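Local structure of nucleoside permease NupG (Escherichia coli K-12, 7DLA) at residues I255-S260 and L313-Y318; V289-R294 and G319-F324; L297-D302 and V383-A388; F324-G329 and M348-T353. The protein transports a broad range of purine and pyrimidine nucleosides across the bacterial inner membrane as a major facilitator superfamily symporter driven by the proton motive force. The protein carries 1 engineered substitution. All coordinates share one frame; numbering follows the deposited sequence.

Interaction 1. Residues I255-S260 and L313-Y318; sequences IIMSIS and LSMIVY
M315 reaches from helix 305-335 into a hole on helix 253-299 bounded by I256, M257, I259 and S260, a knobs-into-holes fit. The local axes lie 7.9 Å apart at 35°, running in roughly the same direction. The apolar contacts follow the M315 side chain outward. Its CB sits 3.7 Å from I259 CG2, where the two side chains cross at about a right angle. The chain then bends at chi2 and chi3, and its end meets M257, with M315 CE 3.5 Å from M257 SD. On the surface side, I259 CG2 also packs against I316 CD1, 3.9 Å away. Polar atoms border this knob without bonding to it: M315 CG is 3.4 Å from the I256 carbonyl O, and S260 OG lies 3.5 Å from M315 CE. S260 also meets an aromatic ring, its CB 3.4 Å from Y318 CD2, while S260 O lies at the ring edge in the ring plane. Y318 CG is anti to the backbone N (chi1 169°), on the side of the helix that faces S260. The two helices are thus joined here by dispersion and shape fit around a flexible thioether, whereas the hydroxyls of S260 and Y318 are hydrogen-bonded outside this contact, to R294 NH2 and N228 ND2 respectively.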
loop_
_atom_site.group_PDB
_atom_site.type_symbol
_atom_site.label_atom_id
_atom_site.label_comp_id
_atom_site.label_asym_id
_atom_site.label_seq_id
_atom_site.Cartn_x
_atom_site.Cartn_y
_atom_site.Cartn_z
ATOM N N ILE A 255 11.065 -13.050 -0.130
ATOM C CA ILE A 255 10.391 -14.316 0.141
ATOM C C ILE A 255 9.879 -14.366 1.580
ATOM O O ILE A 255 8.812 -14.924 1.851
ATOM C CB ILE A 255 11.338 -15.490 -0.171
ATOM C CG1 ILE A 255 11.866 -15.325 -1.583
ATOM C CG2 ILE A 255 10.611 -16.817 -0.088
ATOM C CD1 ILE A 255 10.768 -15.154 -2.572
ATOM N N ILE A 256 10.612 -13.784 2.527
ATOM C CA ILE A 256 10.140 -13.803 3.913
ATOM C C ILE A 256 9.074 -12.726 4.144
ATOM O O ILE A 256 8.035 -12.983 4.768
ATOM C CB ILE A 256 11.331 -13.651 4.873
ATOM C CG1 ILE A 256 12.381 -14.714 4.527
ATOM C CG2 ILE A 256 10.851 -13.711 6.343
ATOM C CD1 ILE A 256 11.833 -16.143 4.500
ATOM N N MET A 257 9.316 -11.519 3.617
ATOM C CA MET A 257 8.323 -10.459 3.637
ATOM C C MET A 257 7.008 -10.889 3.009
ATOM O O MET A 257 5.965 -10.390 3.405
ATOM C CB MET A 257 8.864 -9.212 2.928
ATOM C CG MET A 257 10.099 -8.583 3.595
ATOM S SD MET A 257 9.797 -7.761 5.202
ATOM C CE MET A 257 8.674 -6.415 4.830
ATOM N N SER A 258 7.014 -11.793 2.031
ATOM C CA SER A 258 5.745 -12.167 1.402
ATOM C C SER A 258 4.728 -12.674 2.425
ATOM O O SER A 258 3.523 -12.381 2.316
ATOM C CB SER A 258 5.989 -13.218 0.334
ATOM O OG SER A 258 6.522 -14.370 0.946
ATOM N N ILE A 259 5.202 -13.417 3.436
ATOM C CA ILE A 259 4.327 -13.897 4.498
ATOM C C ILE A 259 3.502 -12.761 5.054
ATOM O O ILE A 259 2.367 -12.967 5.500
ATOM C CB ILE A 259 5.154 -14.602 5.585
ATOM C CG1 ILE A 259 6.043 -15.654 4.928
ATOM C CG2 ILE A 259 4.252 -15.202 6.655
ATOM C CD1 ILE A 259 6.845 -16.445 5.901
ATOM N N SER A 260 4.020 -11.536 4.958
ATOM C CA SER A 260 3.235 -10.365 5.322
ATOM C C SER A 260 1.973 -10.252 4.468
ATOM O O SER A 260 0.859 -10.141 5.007
ATOM C CB SER A 260 4.102 -9.109 5.215
ATOM O OG SER A 260 5.209 -9.175 6.121
ATOM N N LEU A 313 6.926 -14.664 13.091
ATOM C CA LEU A 313 5.865 -14.172 13.961
ATOM C C LEU A 313 5.457 -12.761 13.600
ATOM O O LEU A 313 4.263 -12.459 13.489
ATOM C CB LEU A 313 6.325 -14.248 15.407
ATOM C CG LEU A 313 5.839 -15.415 16.253
ATOM C CD1 LEU A 313 6.060 -16.748 15.606
ATOM C CD2 LEU A 313 6.664 -15.338 17.508
ATOM N N SER A 314 6.436 -11.881 13.425
ATOM C CA SER A 314 6.123 -10.523 13.009
ATOM C C SER A 314 5.350 -10.505 11.701
ATOM O O SER A 314 4.335 -9.814 11.584
ATOM C CB SER A 314 7.389 -9.689 12.864
ATOM O OG SER A 314 7.048 -8.384 12.421
ATOM N N MET A 315 5.857 -11.201 10.681
ATOM C CA MET A 315 5.086 -11.318 9.438
ATOM C C MET A 315 3.612 -11.622 9.659
ATOM O O MET A 315 2.740 -10.902 9.162
ATOM C CB MET A 315 5.697 -12.371 8.522
ATOM C CG MET A 315 6.893 -11.939 7.803
ATOM S SD MET A 315 8.240 -11.174 8.667
ATOM C CE MET A 315 8.285 -9.650 7.734
ATOM N N ILE A 316 3.330 -12.701 10.393
ATOM C CA ILE A 316 1.942 -13.086 10.669
ATOM C C ILE A 316 1.185 -11.919 11.307
ATOM O O ILE A 316 0.075 -11.563 10.891
ATOM C CB ILE A 316 1.900 -14.317 11.588
ATOM C CG1 ILE A 316 2.563 -15.536 10.931
ATOM C CG2 ILE A 316 0.439 -14.601 11.977
ATOM C CD1 ILE A 316 1.923 -15.914 9.677
ATOM N N VAL A 317 1.787 -11.308 12.335
ATOM C CA VAL A 317 1.128 -10.206 13.030
ATOM C C VAL A 317 0.837 -9.053 12.088
ATOM O O VAL A 317 -0.137 -8.300 12.281
ATOM C CB VAL A 317 1.952 -9.744 14.248
ATOM C CG1 VAL A 317 1.085 -8.943 15.163
ATOM C CG2 VAL A 317 2.392 -10.924 15.046
ATOM N N TYR A 318 1.653 -8.905 11.056
ATOM C CA TYR A 318 1.484 -7.782 10.142
ATOM C C TYR A 318 0.102 -7.782 9.496
ATOM O O TYR A 318 -0.451 -6.718 9.203
ATOM C CB TYR A 318 2.560 -7.829 9.052
ATOM C CG TYR A 318 2.308 -6.876 7.917
ATOM C CD1 TYR A 318 2.660 -5.539 8.014
ATOM C CD2 TYR A 318 1.670 -7.296 6.776
ATOM C CE1 TYR A 318 2.419 -4.667 6.970
ATOM C CE2 TYR A 318 1.416 -6.438 5.742
ATOM C CZ TYR A 318 1.790 -5.132 5.835
ATOM O OH TYR A 318 1.523 -4.305 4.769
#

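Interaction 2. Residues V289-R294 and G319-F324; sequences VAWILR and GCAFAF. Engineered in segment 319-324: A323 (natural residue Asp).
A321 sets its methyl group squarely over the indole of W291, CB standing 3.7 Å from the centroid of the five-membered ring and only 8° off the ring normal, a CH-pi contact. W291 CG is anti to the carbonyl carbon (chi1 -81°), and the indole extends from there across the A321 backbone. Its NE1 comes within 3.1 Å of A321 O, a carbonyl that also receives a weak hydrogen bond from S287 OG. Farther along the indole, W291 CZ2 lies 4.1 Å from F322 CA. Beside the indole, two small residues let the backbones come close: A290 CB touches A321 CB at 3.7 Å, and the CA atoms of this pair are 5.0 Å apart. A290 CB also meets C320 SG at 3.9 Å; on its own helix that sulfur lies above one face of the F324 ring, offset toward the rim. R294 points its CB toward the partner helix, but its guanidinium is hydrogen-bonded to S314 and T227. S391 of helix 380-402 touches W291. The local axes approach to 8.3 Å with their directions 143° apart. Close alanine contacts flanked by a large aromatic residue thus join transmembrane helices 281-300 and 306-326, which follow each other in the sequence through a short periplasmic link, an antiparallel helical hairpin of the kind from which the twelve-helix major facilitator superfamily fold is built.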
loop_
_atom_site.group_PDB
_atom_site.type_symbol
_atom_site.label_atom_id
_atom_site.label_comp_id
_atom_site.label_asym_id
_atom_site.label_seq_id
_atom_site.Cartn_x
_atom_site.Cartn_y
_atom_site.Cartn_z
ATOM N N VAL A 289 -2.495 -2.645 18.753
ATOM C CA VAL A 289 -1.601 -3.459 19.569
ATOM C C VAL A 289 -0.722 -4.331 18.680
ATOM O O VAL A 289 0.482 -4.516 18.945
ATOM C CB VAL A 289 -2.426 -4.284 20.578
ATOM C CG1 VAL A 289 -1.608 -5.425 21.192
ATOM C CG2 VAL A 289 -2.945 -3.368 21.651
ATOM N N ALA A 290 -1.295 -4.861 17.595
ATOM C CA ALA A 290 -0.522 -5.713 16.700
ATOM C C ALA A 290 0.670 -4.966 16.101
ATOM O O ALA A 290 1.731 -5.561 15.897
ATOM C CB ALA A 290 -1.434 -6.274 15.607
ATOM N N TRP A 291 0.516 -3.669 15.806
ATOM C CA TRP A 291 1.661 -2.918 15.286
ATOM C C TRP A 291 2.818 -2.890 16.281
ATOM O O TRP A 291 3.995 -2.983 15.889
ATOM C CB TRP A 291 1.267 -1.493 14.900
ATOM C CG TRP A 291 0.628 -1.398 13.559
ATOM C CD1 TRP A 291 -0.674 -1.099 13.274
ATOM C CD2 TRP A 291 1.265 -1.664 12.295
ATOM N NE1 TRP A 291 -0.876 -1.128 11.902
ATOM C CE2 TRP A 291 0.296 -1.476 11.287
ATOM C CE3 TRP A 291 2.566 -2.033 11.921
ATOM C CZ2 TRP A 291 0.586 -1.649 9.931
ATOM C CZ3 TRP A 291 2.855 -2.205 10.563
ATOM C CH2 TRP A 291 1.869 -2.013 9.588
ATOM N N ILE A 292 2.505 -2.732 17.568
ATOM C CA ILE A 292 3.535 -2.818 18.601
ATOM C C ILE A 292 4.291 -4.121 18.445
ATOM O O ILE A 292 5.521 -4.136 18.285
ATOM C CB ILE A 292 2.917 -2.735 20.007
ATOM C CG1 ILE A 292 2.122 -1.447 20.188
ATOM C CG2 ILE A 292 4.017 -2.878 21.073
ATOM C CD1 ILE A 292 1.418 -1.382 21.516
ATOM N N LEU A 293 3.540 -5.231 18.517
ATOM C CA LEU A 293 4.154 -6.555 18.420
ATOM C C LEU A 293 4.999 -6.704 17.158
ATOM O O LEU A 293 6.101 -7.270 17.192
ATOM C CB LEU A 293 3.086 -7.623 18.435
ATOM C CG LEU A 293 2.607 -8.194 19.740
ATOM C CD1 LEU A 293 1.192 -8.642 19.487
ATOM C CD2 LEU A 293 3.466 -9.385 20.081
ATOM N N ARG A 294 4.492 -6.205 16.035
ATOM C CA ARG A 294 5.200 -6.295 14.767
ATOM C C ARG A 294 6.576 -5.646 14.886
ATOM O O ARG A 294 7.612 -6.313 14.725
ATOM C CB ARG A 294 4.341 -5.623 13.687
ATOM C CG ARG A 294 4.527 -6.018 12.220
ATOM C CD ARG A 294 5.863 -5.595 11.632
ATOM N NE ARG A 294 5.895 -5.738 10.172
ATOM C CZ ARG A 294 6.023 -6.867 9.482
ATOM N NH1 ARG A 294 6.147 -8.038 10.103
ATOM N NH2 ARG A 294 6.021 -6.805 8.154
ATOM N N GLY A 319 -0.457 -8.960 9.242
ATOM C CA GLY A 319 -1.652 -9.011 8.423
ATOM C C GLY A 319 -2.855 -8.452 9.148
ATOM O O GLY A 319 -3.579 -7.597 8.629
ATOM N N CYS A 320 -3.099 -8.952 10.352
ATOM C CA CYS A 320 -4.048 -8.302 11.238
ATOM C C CYS A 320 -3.731 -6.815 11.373
ATOM O O CYS A 320 -4.565 -5.964 11.055
ATOM C CB CYS A 320 -4.025 -9.015 12.586
ATOM S SG CYS A 320 -4.517 -7.999 13.909
ATOM N N ALA A 321 -2.501 -6.481 11.791
ATOM C CA ALA A 321 -2.138 -5.077 11.998
ATOM C C ALA A 321 -2.555 -4.172 10.836
ATOM O O ALA A 321 -3.094 -3.085 11.055
ATOM C CB ALA A 321 -0.635 -4.960 12.236
ATOM N N PHE A 322 -2.328 -4.608 9.594
ATOM C CA PHE A 322 -2.566 -3.775 8.411
ATOM C C PHE A 322 -4.021 -3.810 7.944
ATOM O O PHE A 322 -4.561 -2.776 7.531
ATOM C CB PHE A 322 -1.600 -4.185 7.271
ATOM C CG PHE A 322 -1.646 -3.273 6.049
ATOM C CD1 PHE A 322 -2.727 -3.279 5.173
ATOM C CD2 PHE A 322 -0.654 -2.335 5.842
ATOM C CE1 PHE A 322 -2.778 -2.411 4.069
ATOM C CE2 PHE A 322 -0.707 -1.465 4.750
ATOM C CZ PHE A 322 -1.771 -1.504 3.864
ATOM N N ALA A 323 -4.680 -4.965 8.006
ATOM C CA ALA A 323 -6.043 -5.039 7.498
ATOM C C ALA A 323 -7.048 -4.462 8.498
ATOM O O ALA A 323 -7.963 -3.703 8.111
ATOM C CB ALA A 323 -6.382 -6.492 7.165
ATOM N N PHE A 324 -6.883 -4.806 9.776
ATOM C CA PHE A 324 -7.930 -4.551 10.747
ATOM C C PHE A 324 -8.213 -3.063 10.865
ATOM O O PHE A 324 -9.372 -2.639 10.821
ATOM C CB PHE A 324 -7.564 -5.146 12.107
ATOM C CG PHE A 324 -7.742 -6.624 12.175
ATOM C CD1 PHE A 324 -7.620 -7.402 11.033
ATOM C CD2 PHE A 324 -8.131 -7.236 13.355
ATOM C CE1 PHE A 324 -7.833 -8.774 11.066
ATOM C CE2 PHE A 324 -8.342 -8.611 13.403
ATOM C CZ PHE A 324 -8.185 -9.379 12.251
#

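Interaction 3. Residues L297-D302 and V383-A388; sequences LFAYGD and VWLIFA
F298 chi1 of -102°, off the usual staggered positions, sets CG to one side of its CB, which itself faces W384; CD2 on the ring then meets the indole. W384 CG is anti to its carbonyl carbon (chi1 -63°), and the indole lies alongside the end of helix 253-299. The result is a T-shaped (edge-to-face) pair, the phenyl edge directed at the indole face. The centroids of the F298 ring and the W384 six-membered ring are 5.0 Å apart, and the planes stand at 79°. F298 CD2 leads, 3.4 Å from W384 CE2 and offset toward the rim. F298 CB adds a CH-pi contact over the same indole, 3.7 Å from the centroid of the W384 five-membered ring. Next to this pair, A299 CB fits between W384 CB at 3.7 Å and L385 CD2 at 3.6 Å. L385 CD2 also meets Y300 CE1, 4.1 Å away, nearer the surface. A299 O is hydrogen-bonded to Q381 NE2. F234 touches both aromatic rings, meeting W384 edge-to-face. An aromatic cluster therefore links the periplasmic end of transmembrane helix 281-300 to the beginning of transmembrane helix 380-403, within the helical bundle of the major facilitator superfamily fold.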
loop_
_atom_site.group_PDB
_atom_site.type_symbol
_atom_site.label_atom_id
_atom_site.label_comp_id
_atom_site.label_asym_id
_atom_site.label_seq_id
_atom_site.Cartn_x
_atom_site.Cartn_y
_atom_site.Cartn_z
ATOM N N LEU A 297 8.949 -7.370 17.303
ATOM C CA LEU A 297 9.529 -8.616 16.813
ATOM C C LEU A 297 10.611 -8.378 15.742
ATOM O O LEU A 297 11.575 -9.157 15.636
ATOM C CB LEU A 297 8.404 -9.516 16.302
ATOM C CG LEU A 297 7.559 -10.206 17.368
ATOM C CD1 LEU A 297 6.460 -10.958 16.724
ATOM C CD2 LEU A 297 8.377 -11.172 18.192
ATOM N N PHE A 298 10.451 -7.319 14.939
ATOM C CA PHE A 298 11.511 -6.867 14.035
ATOM C C PHE A 298 12.754 -6.422 14.794
ATOM O O PHE A 298 13.880 -6.670 14.348
ATOM C CB PHE A 298 10.974 -5.723 13.184
ATOM C CG PHE A 298 10.591 -6.117 11.803
ATOM C CD1 PHE A 298 9.886 -7.279 11.570
ATOM C CD2 PHE A 298 10.789 -5.228 10.750
ATOM C CE1 PHE A 298 9.500 -7.607 10.293
ATOM C CE2 PHE A 298 10.386 -5.535 9.478
ATOM C CZ PHE A 298 9.744 -6.725 9.246
ATOM N N ALA A 299 12.559 -5.733 15.927
ATOM C CA ALA A 299 13.663 -5.237 16.743
ATOM C C ALA A 299 14.548 -6.351 17.294
ATOM O O ALA A 299 15.756 -6.156 17.442
ATOM C CB ALA A 299 13.119 -4.398 17.886
ATOM N N TYR A 300 13.996 -7.517 17.582
ATOM C CA TYR A 300 14.804 -8.633 18.039
ATOM C C TYR A 300 14.956 -9.727 17.003
ATOM O O TYR A 300 15.499 -10.790 17.319
ATOM C CB TYR A 300 14.226 -9.193 19.332
ATOM C CG TYR A 300 14.241 -8.154 20.396
ATOM C CD1 TYR A 300 13.318 -7.125 20.411
ATOM C CD2 TYR A 300 15.229 -8.169 21.364
ATOM C CE1 TYR A 300 13.354 -6.152 21.401
ATOM C CE2 TYR A 300 15.285 -7.209 22.337
ATOM C CZ TYR A 300 14.347 -6.203 22.360
ATOM O OH TYR A 300 14.416 -5.251 23.348
ATOM N N GLY A 301 14.490 -9.459 15.781
ATOM C CA GLY A 301 14.576 -10.432 14.677
ATOM C C GLY A 301 16.014 -10.736 14.298
ATOM O O GLY A 301 16.825 -9.799 14.281
ATOM N N ASP A 302 16.307 -12.000 13.976
ATOM C CA ASP A 302 17.685 -12.423 13.616
ATOM C C ASP A 302 17.636 -13.535 12.569
ATOM O O ASP A 302 16.647 -14.290 12.560
ATOM C CB ASP A 302 18.390 -13.021 14.833
ATOM C CG ASP A 302 19.516 -12.161 15.363
ATOM O OD1 ASP A 302 19.854 -11.169 14.698
ATOM O OD2 ASP A 302 20.035 -12.490 16.439
ATOM N N VAL A 383 15.961 1.603 15.546
ATOM C CA VAL A 383 14.929 2.090 14.632
ATOM C C VAL A 383 13.582 1.444 14.963
ATOM O O VAL A 383 12.575 2.134 15.211
ATOM C CB VAL A 383 15.357 1.820 13.176
ATOM C CG1 VAL A 383 14.337 2.319 12.196
ATOM C CG2 VAL A 383 16.701 2.471 12.881
ATOM N N TRP A 384 13.566 0.101 15.041
ATOM C CA TRP A 384 12.324 -0.635 15.291
ATOM C C TRP A 384 11.778 -0.381 16.689
ATOM O O TRP A 384 10.564 -0.425 16.902
ATOM C CB TRP A 384 12.494 -2.143 15.067
ATOM C CG TRP A 384 12.844 -2.499 13.657
ATOM C CD1 TRP A 384 13.866 -3.310 13.245
ATOM C CD2 TRP A 384 12.214 -2.013 12.458
ATOM N NE1 TRP A 384 13.897 -3.376 11.874
ATOM C CE2 TRP A 384 12.902 -2.584 11.367
ATOM C CE3 TRP A 384 11.133 -1.161 12.205
ATOM C CZ2 TRP A 384 12.536 -2.338 10.045
ATOM C CZ3 TRP A 384 10.778 -0.906 10.905
ATOM C CH2 TRP A 384 11.472 -1.500 9.834
ATOM N N LEU A 385 12.650 -0.129 17.662
ATOM C CA LEU A 385 12.147 0.215 18.984
ATOM C C LEU A 385 11.473 1.571 18.972
ATOM O O LEU A 385 10.407 1.723 19.574
ATOM C CB LEU A 385 13.257 0.166 20.038
ATOM C CG LEU A 385 13.800 -1.244 20.338
ATOM C CD1 LEU A 385 14.862 -1.245 21.440
ATOM C CD2 LEU A 385 12.674 -2.221 20.694
ATOM N N ILE A 386 12.046 2.575 18.291
ATOM C CA ILE A 386 11.321 3.839 18.395
ATOM C C ILE A 386 10.001 3.720 17.635
ATOM O O ILE A 386 9.013 4.366 17.997
ATOM C CB ILE A 386 12.079 5.089 17.920
ATOM C CG1 ILE A 386 12.004 5.262 16.432
ATOM C CG2 ILE A 386 13.536 5.035 18.305
ATOM C CD1 ILE A 386 12.110 6.732 16.082
ATOM N N PHE A 387 9.938 2.848 16.618
ATOM C CA PHE A 387 8.667 2.625 15.916
ATOM C C PHE A 387 7.663 1.850 16.770
ATOM O O PHE A 387 6.468 2.176 16.770
ATOM C CB PHE A 387 8.913 1.910 14.590
ATOM C CG PHE A 387 9.548 2.789 13.556
ATOM C CD1 PHE A 387 9.214 4.135 13.479
ATOM C CD2 PHE A 387 10.522 2.293 12.698
ATOM C CE1 PHE A 387 9.817 4.958 12.542
ATOM C CE2 PHE A 387 11.114 3.107 11.762
ATOM C CZ PHE A 387 10.768 4.444 11.690
ATOM N N ALA A 388 8.119 0.827 17.496
ATOM C CA ALA A 388 7.261 0.126 18.446
ATOM C C ALA A 388 6.805 1.039 19.589
ATOM O O ALA A 388 5.677 0.912 20.090
ATOM C CB ALA A 388 7.994 -1.090 19.008
#

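Interaction 4. Residues F324-G329 and M348-T353; sequences FFNISG and MFLMMT
The segments carrying G329 and F349 run antiparallel, their axes 11.1 Å apart and their directions 155° from each other, a wide spacing spanned at G329 by one aromatic ring. F349 CG is anti to the backbone N (chi1 169°); the ring beyond it lies against G329. G329 brings no side chain, and the ring meets bare backbone: F349 CZ is 3.6 Å from G329 CA, and G329 C sits over one face at 3.7 Å from the same CZ. At the edge of the F349 ring, near its plane, come two more groups, N326 O at 3.9 Å from F349 CE2 and F325 CE2 at 4.3 Å from F349 CZ. The F325 ring in turn presents its own edge to T353, with F325 CE2 4.3 Å from T353 CG2. N326 OD1 also lies 4.2 Å from T353 CG2, and N326 ND2 makes a weak hydrogen bond to N354 OD1. No hydrogen bond links the two segments directly. The contact thus joins the cytoplasmic end of transmembrane helix 306-326 and its continuation to transmembrane helix 347-369. Helix 208-222 packs on both partners, F214 and S217 touching F349 and L220 touching F325, while helix 253-299 lies against 324-329, S287 touching F325 and V283 and M284 touching S328.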
loop_
_atom_site.group_PDB
_atom_site.type_symbol
_atom_site.label_atom_id
_atom_site.label_comp_id
_atom_site.label_asym_id
_atom_site.label_seq_id
_atom_site.Cartn_x
_atom_site.Cartn_y
_atom_site.Cartn_z
ATOM N N PHE A 324 -6.883 -4.806 9.776
ATOM C CA PHE A 324 -7.930 -4.551 10.747
ATOM C C PHE A 324 -8.213 -3.063 10.865
ATOM O O PHE A 324 -9.372 -2.639 10.821
ATOM C CB PHE A 324 -7.564 -5.146 12.107
ATOM C CG PHE A 324 -7.742 -6.624 12.175
ATOM C CD1 PHE A 324 -7.620 -7.402 11.033
ATOM C CD2 PHE A 324 -8.131 -7.236 13.355
ATOM C CE1 PHE A 324 -7.833 -8.774 11.066
ATOM C CE2 PHE A 324 -8.342 -8.611 13.403
ATOM C CZ PHE A 324 -8.185 -9.379 12.251
ATOM N N PHE A 325 -7.174 -2.241 11.007
ATOM C CA PHE A 325 -7.460 -0.834 11.248
ATOM C C PHE A 325 -8.221 -0.232 10.079
ATOM O O PHE A 325 -9.150 0.548 10.274
ATOM C CB PHE A 325 -6.193 -0.013 11.498
ATOM C CG PHE A 325 -6.492 1.418 11.935
ATOM C CD1 PHE A 325 -6.911 1.693 13.241
ATOM C CD2 PHE A 325 -6.460 2.466 11.024
ATOM C CE1 PHE A 325 -7.219 2.994 13.636
ATOM C CE2 PHE A 325 -6.768 3.770 11.423
ATOM C CZ PHE A 325 -7.145 4.031 12.726
ATOM N N ASN A 326 -7.852 -0.580 8.853
ATOM C CA ASN A 326 -8.486 0.113 7.742
ATOM C C ASN A 326 -9.930 -0.315 7.583
ATOM O O ASN A 326 -10.818 0.540 7.418
ATOM C CB ASN A 326 -7.691 -0.085 6.459
ATOM C CG ASN A 326 -6.777 1.090 6.189
ATOM O OD1 ASN A 326 -5.950 1.432 7.037
ATOM N ND2 ASN A 326 -6.964 1.764 5.049
ATOM N N ILE A 327 -10.203 -1.619 7.701
ATOM C CA ILE A 327 -11.586 -2.067 7.548
ATOM C C ILE A 327 -12.452 -1.503 8.681
ATOM O O ILE A 327 -13.444 -0.800 8.427
ATOM C CB ILE A 327 -11.669 -3.607 7.462
ATOM C CG1 ILE A 327 -10.745 -4.175 6.375
ATOM C CG2 ILE A 327 -13.086 -4.042 7.092
ATOM C CD1 ILE A 327 -11.119 -3.786 4.969
ATOM N N SER A 328 -12.064 -1.752 9.950
ATOM C CA SER A 328 -12.871 -1.266 11.077
ATOM C C SER A 328 -12.932 0.251 11.114
ATOM O O SER A 328 -13.945 0.808 11.526
ATOM C CB SER A 328 -12.353 -1.754 12.437
ATOM O OG SER A 328 -10.934 -1.791 12.526
ATOM N N GLY A 329 -11.862 0.937 10.717
ATOM C CA GLY A 329 -11.919 2.377 10.615
ATOM C C GLY A 329 -13.023 2.855 9.698
ATOM O O GLY A 329 -13.823 3.700 10.087
ATOM N N MET A 348 -12.635 11.039 2.884
ATOM C CA MET A 348 -11.700 11.784 3.714
ATOM C C MET A 348 -10.918 10.871 4.656
ATOM O O MET A 348 -9.753 11.131 4.944
ATOM C CB MET A 348 -12.508 12.820 4.492
ATOM C CG MET A 348 -11.819 13.700 5.521
ATOM S SD MET A 348 -11.073 15.250 4.954
ATOM C CE MET A 348 -12.179 15.828 3.671
ATOM N N PHE A 349 -11.544 9.806 5.156
ATOM C CA PHE A 349 -10.858 8.874 6.042
ATOM C C PHE A 349 -9.721 8.187 5.318
ATOM O O PHE A 349 -8.590 8.149 5.808
ATOM C CB PHE A 349 -11.832 7.832 6.585
ATOM C CG PHE A 349 -11.157 6.687 7.281
ATOM C CD1 PHE A 349 -10.584 6.842 8.520
ATOM C CD2 PHE A 349 -11.077 5.447 6.679
ATOM C CE1 PHE A 349 -9.953 5.765 9.157
ATOM C CE2 PHE A 349 -10.441 4.373 7.313
ATOM C CZ PHE A 349 -9.883 4.534 8.550
ATOM N N LEU A 350 -10.000 7.644 4.135
ATOM C CA LEU A 350 -8.974 6.940 3.384
ATOM C C LEU A 350 -7.915 7.916 2.866
ATOM O O LEU A 350 -6.716 7.631 2.922
ATOM C CB LEU A 350 -9.668 6.145 2.272
ATOM C CG LEU A 350 -9.738 4.608 2.396
ATOM C CD1 LEU A 350 -10.488 4.172 3.639
ATOM C CD2 LEU A 350 -10.448 4.006 1.184
ATOM N N MET A 351 -8.334 9.102 2.424
ATOM C CA MET A 351 -7.378 10.121 2.003
ATOM C C MET A 351 -6.421 10.490 3.136
ATOM O O MET A 351 -5.195 10.467 2.963
ATOM C CB MET A 351 -8.143 11.348 1.504
ATOM C CG MET A 351 -7.281 12.514 1.062
ATOM S SD MET A 351 -8.163 14.078 1.209
ATOM C CE MET A 351 -7.190 15.077 0.081
ATOM N N MET A 352 -6.971 10.840 4.304
ATOM C CA MET A 352 -6.167 11.151 5.479
ATOM C C MET A 352 -5.262 9.982 5.861
ATOM O O MET A 352 -4.076 10.175 6.170
ATOM C CB MET A 352 -7.106 11.517 6.638
ATOM C CG MET A 352 -6.463 12.110 7.906
ATOM S SD MET A 352 -6.473 13.907 7.973
ATOM C CE MET A 352 -8.072 14.205 7.227
ATOM N N THR A 353 -5.789 8.759 5.808
ATOM C CA THR A 353 -5.087 7.617 6.375
ATOM C C THR A 353 -3.993 7.064 5.465
ATOM O O THR A 353 -2.961 6.599 5.972
ATOM C CB THR A 353 -6.078 6.501 6.688
ATOM O OG1 THR A 353 -7.266 7.065 7.241
ATOM C CG2 THR A 353 -5.494 5.570 7.732
#

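From the N terminus, residues 255-260 come first, and interaction 1 closes their loop at 313-318. Interaction 2 begins within that loop at 289-294 and ends beyond it at 319-324, so the two cross; R294 joins them by hydrogen bonds to S314 and S260. Interaction 3, opening at 297-302 and closing at 383-388, crosses both, and F298 packs on S314 and M315. Interaction 4 follows interactions 1 and 2 in series, shares F324 with interaction 2 and is nested inside the loop of interaction 3, about 14 Å from it between nearest atoms. Together they tie helix 305-335 to helices 253-299 and 342-371, and helix 253-299 to helix 380-402.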